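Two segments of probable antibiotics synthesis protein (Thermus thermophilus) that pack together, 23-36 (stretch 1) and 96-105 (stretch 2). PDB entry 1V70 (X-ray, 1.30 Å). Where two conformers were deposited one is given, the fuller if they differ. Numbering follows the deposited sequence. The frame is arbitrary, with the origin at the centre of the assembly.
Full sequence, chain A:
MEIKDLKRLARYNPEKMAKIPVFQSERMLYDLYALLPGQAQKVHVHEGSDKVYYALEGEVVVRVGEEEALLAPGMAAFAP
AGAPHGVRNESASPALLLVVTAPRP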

# COMPACT_ATOMS: atom_id res chain seq x y z
N PHE A 23 5.81 -5.69 6.77
CA PHE A 23 4.97 -6.06 7.91
C PHE A 23 4.22 -7.33 7.52
O PHE A 23 3.98 -7.58 6.34
CB PHE A 23 3.93 -4.99 8.23
CG PHE A 23 4.49 -3.62 8.44
CD1 PHE A 23 5.43 -3.37 9.45
CD2 PHE A 23 4.06 -2.56 7.65
CE1 PHE A 23 5.92 -2.08 9.65
CE2 PHE A 23 4.54 -1.28 7.85
CZ PHE A 23 5.47 -1.03 8.85
N GLN A 24 3.83 -8.12 8.52
CA GLN A 24 3.09 -9.34 8.24
C GLN A 24 2.25 -9.78 9.42
O GLN A 24 2.63 -9.61 10.57
CB GLN A 24 4.08 -10.45 7.82
CG GLN A 24 5.01 -10.95 8.96
CD GLN A 24 6.05 -9.90 9.29
OE1 GLN A 24 5.91 -9.10 10.20
NE2 GLN A 24 7.18 -9.98 8.55
N SER A 25 1.09 -10.34 9.11
CA SER A 25 0.17 -10.85 10.12
C SER A 25 -0.71 -11.83 9.37
O SER A 25 -0.63 -11.92 8.15
CB SER A 25 -0.68 -9.72 10.70
OG SER A 25 -1.64 -9.27 9.75
N GLU A 26 -1.55 -12.57 10.09
CA GLU A 26 -2.42 -13.52 9.43
C GLU A 26 -3.41 -12.77 8.55
O GLU A 26 -3.97 -13.33 7.60
CB GLU A 26 -3.18 -14.36 10.46
CG GLU A 26 -4.24 -13.61 11.27
N ARG A 27 -3.59 -11.48 8.84
CA ARG A 27 -4.52 -10.66 8.09
C ARG A 27 -3.97 -10.07 6.79
O ARG A 27 -4.74 -9.76 5.89
CB ARG A 27 -5.07 -9.55 8.98
CG ARG A 27 -6.17 -10.03 9.92
CD ARG A 27 -6.53 -8.98 10.95
NE ARG A 27 -5.53 -8.90 12.01
CZ ARG A 27 -5.29 -9.87 12.89
NH1 ARG A 27 -5.98 -11.00 12.84
NH2 ARG A 27 -4.36 -9.71 13.82
N MET A 28 -2.66 -9.91 6.69
CA MET A 28 -2.10 -9.36 5.45
C MET A 28 -0.60 -9.43 5.34
O MET A 28 0.12 -9.53 6.33
CB MET A 28 -2.51 -7.89 5.28
CG MET A 28 -1.67 -6.91 6.11
SD MET A 28 -1.78 -5.15 5.61
CE MET A 28 -3.09 -4.60 6.69
N LEU A 29 -0.14 -9.39 4.09
CA LEU A 29 1.28 -9.37 3.78
C LEU A 29 1.48 -7.98 3.19
O LEU A 29 0.72 -7.56 2.32
CB LEU A 29 1.65 -10.43 2.74
CG LEU A 29 1.58 -11.89 3.17
CD1 LEU A 29 2.08 -12.76 2.03
CD2 LEU A 29 2.43 -12.12 4.42
N TYR A 30 2.48 -7.27 3.68
CA TYR A 30 2.78 -5.92 3.21
C TYR A 30 4.24 -6.04 2.80
O TYR A 30 5.14 -6.03 3.65
CB TYR A 30 2.60 -4.92 4.36
CG TYR A 30 2.43 -3.48 3.94
CD1 TYR A 30 1.17 -2.96 3.63
CD2 TYR A 30 3.53 -2.63 3.87
CE1 TYR A 30 1.02 -1.61 3.28
CE2 TYR A 30 3.39 -1.29 3.53
CZ TYR A 30 2.13 -0.79 3.24
OH TYR A 30 2.01 0.55 2.93
N ASP A 31 4.47 -6.16 1.49
CA ASP A 31 5.81 -6.36 0.96
C ASP A 31 6.26 -5.37 -0.10
O ASP A 31 5.46 -4.62 -0.66
CB ASP A 31 5.91 -7.74 0.29
CG ASP A 31 5.45 -8.87 1.17
OD1 ASP A 31 5.87 -8.92 2.33
OD2 ASP A 31 4.67 -9.72 0.68
N LEU A 32 7.55 -5.41 -0.38
CA LEU A 32 8.14 -4.63 -1.45
C LEU A 32 8.65 -5.68 -2.43
O LEU A 32 9.23 -6.69 -2.02
CB LEU A 32 9.34 -3.81 -0.98
CG LEU A 32 9.12 -2.58 -0.09
CD1 LEU A 32 10.48 -1.96 0.23
CD2 LEU A 32 8.22 -1.58 -0.79
N TYR A 33 8.39 -5.48 -3.72
CA TYR A 33 8.91 -6.39 -4.74
C TYR A 33 9.92 -5.56 -5.51
O TYR A 33 9.59 -4.46 -5.97
CB TYR A 33 7.83 -6.86 -5.71
CG TYR A 33 6.89 -7.94 -5.22
CD1 TYR A 33 6.04 -8.58 -6.12
CD2 TYR A 33 6.82 -8.30 -3.87
CE1 TYR A 33 5.13 -9.55 -5.70
CE2 TYR A 33 5.90 -9.28 -3.44
CZ TYR A 33 5.07 -9.89 -4.36
OH TYR A 33 4.15 -10.84 -3.96
N ALA A 34 11.14 -6.05 -5.63
CA ALA A 34 12.19 -5.34 -6.35
C ALA A 34 12.56 -6.19 -7.56
O ALA A 34 13.07 -7.30 -7.42
CB ALA A 34 13.40 -5.13 -5.45
N LEU A 35 12.29 -5.65 -8.75
CA LEU A 35 12.55 -6.36 -9.99
C LEU A 35 13.59 -5.71 -10.89
O LEU A 35 13.45 -4.56 -11.29
CB LEU A 35 11.25 -6.50 -10.81
CG LEU A 35 10.04 -7.22 -10.23
CD1 LEU A 35 9.30 -6.33 -9.24
CD2 LEU A 35 9.10 -7.60 -11.38
N LEU A 36 14.64 -6.46 -11.19
CA LEU A 36 15.66 -5.96 -12.10
C LEU A 36 15.08 -6.26 -13.48
O LEU A 36 14.13 -7.05 -13.61
CB LEU A 36 16.97 -6.73 -11.91
CG LEU A 36 17.72 -6.51 -10.60
CD1 LEU A 36 18.92 -7.44 -10.52
CD2 LEU A 36 18.17 -5.06 -10.50
N LEU A 96 10.34 -1.02 -8.49
CA LEU A 96 10.03 -1.31 -7.10
C LEU A 96 8.53 -1.17 -6.90
O LEU A 96 7.94 -0.16 -7.28
CB LEU A 96 10.74 -0.32 -6.17
CG LEU A 96 10.70 -0.66 -4.67
CD1 LEU A 96 11.42 -1.97 -4.42
CD2 LEU A 96 11.35 0.46 -3.88
N LEU A 97 7.92 -2.19 -6.31
CA LEU A 97 6.49 -2.20 -6.08
C LEU A 97 6.16 -2.41 -4.61
O LEU A 97 6.90 -3.08 -3.89
CB LEU A 97 5.83 -3.34 -6.85
CG LEU A 97 6.23 -3.55 -8.31
CD1 LEU A 97 5.56 -4.81 -8.84
CD2 LEU A 97 5.85 -2.33 -9.12
N LEU A 98 5.05 -1.81 -4.18
CA LEU A 98 4.53 -2.00 -2.83
C LEU A 98 3.40 -2.98 -3.13
O LEU A 98 2.49 -2.68 -3.92
CB LEU A 98 3.99 -0.69 -2.26
CG LEU A 98 3.32 -0.78 -0.89
CD1 LEU A 98 4.28 -1.39 0.13
CD2 LEU A 98 2.90 0.61 -0.45
N VAL A 99 3.46 -4.16 -2.52
CA VAL A 99 2.48 -5.21 -2.78
C VAL A 99 1.78 -5.66 -1.50
O VAL A 99 2.44 -6.02 -0.52
CB VAL A 99 3.16 -6.44 -3.43
CG1 VAL A 99 2.12 -7.44 -3.89
CG2 VAL A 99 4.03 -5.98 -4.59
N VAL A 100 0.45 -5.65 -1.53
CA VAL A 100 -0.34 -6.06 -0.38
C VAL A 100 -1.20 -7.26 -0.74
O VAL A 100 -1.88 -7.26 -1.77
CB VAL A 100 -1.26 -4.91 0.09
CG1 VAL A 100 -2.05 -5.36 1.32
CG2 VAL A 100 -0.44 -3.67 0.41
N THR A 101 -1.16 -8.28 0.11
CA THR A 101 -1.94 -9.49 -0.10
C THR A 101 -2.75 -9.73 1.17
O THR A 101 -2.21 -9.68 2.27
CB THR A 101 -1.03 -10.71 -0.34
OG1 THR A 101 -0.11 -10.43 -1.40
CG2 THR A 101 -1.86 -11.93 -0.71
N ALA A 102 -4.05 -9.97 1.01
CA ALA A 102 -4.92 -10.18 2.17
C ALA A 102 -6.06 -11.14 1.88
O ALA A 102 -6.75 -11.02 0.87
CB ALA A 102 -5.47 -8.85 2.66
N PRO A 103 -6.26 -12.14 2.76
CA PRO A 103 -5.44 -12.35 3.95
C PRO A 103 -4.12 -13.02 3.55
O PRO A 103 -3.87 -13.24 2.37
CB PRO A 103 -6.32 -13.26 4.82
CG PRO A 103 -7.05 -14.06 3.80
CD PRO A 103 -7.44 -13.02 2.77
N ARG A 104 -3.28 -13.33 4.53
CA ARG A 104 -2.01 -13.98 4.23
C ARG A 104 -2.32 -15.36 3.64
O ARG A 104 -3.09 -16.12 4.21
CB ARG A 104 -1.17 -14.12 5.51
CG ARG A 104 0.18 -14.80 5.30
CD ARG A 104 1.08 -14.62 6.51
NE ARG A 104 0.47 -15.14 7.74
CZ ARG A 104 1.00 -15.01 8.95
NH1 ARG A 104 2.15 -14.39 9.11
NH2 ARG A 104 0.36 -15.51 10.01
N PRO A 105 -1.72 -15.68 2.48
CA PRO A 105 -1.96 -16.98 1.84
C PRO A 105 -1.57 -18.15 2.73
O PRO A 105 -0.85 -17.92 3.73
CB PRO A 105 -1.11 -16.90 0.58
CG PRO A 105 -1.10 -15.44 0.26
CD PRO A 105 -0.89 -14.82 1.62
OXT PRO A 105 -1.97 -19.29 2.41
O HOH W 1 -4.37 -16.13 6.87
O HOH W 2 2.03 -8.93 -0.61

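Strands 28-35 and 96-102 lie side by side and run antiparallel, at 153° between their directions. Three hydrogen-bonded pairs fix the register. Leu29 N donates to Thr101 O at 2.8 Å, and Thr101 N returns to Leu29 O at 3.0 Å. Asp31 N reaches Val99 O at 2.9 Å, and Val99 N reaches Asp31 O at 2.8 Å. Tyr33 N to Leu97 O and Leu97 N to Tyr33 O are both 2.8 Å. At the pairs between them, Tyr30 with Val100 and Leu32 with Leu98, the backbones approach without such bonds. Here CA-H groups point at carbonyls instead, as in Leu32 CA to Leu97 O at 3.1 Å.

Side chains alternate between the two faces of the sheet. One face carries Tyr30, Leu32, Ala34, Leu96, Leu98 and Val100. Leu98 is the bump that fits between two neighbours: its CD1 lies 3.5 Å from Tyr30 CE2 and 4.1 Å from Leu32 CD2. The Tyr30 ring also meets Val100, with Tyr30 CD1 3.7 Å from Val100 CG2. Ala34 is small, and Leu96 comes up beside it, with Leu96 CD1 3.9 Å from Ala34 CB. Leu96 CD1 also lies 4.4 Å from Leu32 CB.

The other face carries Leu29, Asp31, Tyr33, Leu97, Val99 and Thr101. A close fit here is a methyl on a ring. Val99 CG2 sits over one face of Tyr33, 3.5 Å from Tyr33 CG and nearly on the ring normal, in a CH-pi contact. Tyr33 and Leu97 pack at their bases, CB to CB at 4.2 Å. Water 2 fills a polar gap on this face. The O of water 2 lies 3.0 Å from Asp31 OD2 and 2.7 Å from Thr101 OG1, both within hydrogen-bonding geometry, and its contact with Val99 O at 2.9 Å is weak.

Beyond the strand, the chain passes through a cis peptide bond before Pro103. Pro103 CA comes within 3.3 Å of Arg27 O. Arg104 N then donates to Glu26 O at 3.1 Å. The O of water 1 lies 2.9 Å from the same carbonyl, Glu26 O, and 3.0 Å from Arg104 O, in hydrogen-bonding geometry to both.

Arg104 points toward stretch 1, which covers 107 Å² of it. Its guanidinium lies flat against the turn, with Ser25 O and Glu26 CA over one face. Leu29 fits against the tail: its CD2 is 3.5 Å from Arg104 CD, and its CD1 is 3.6 Å from Pro105 CD.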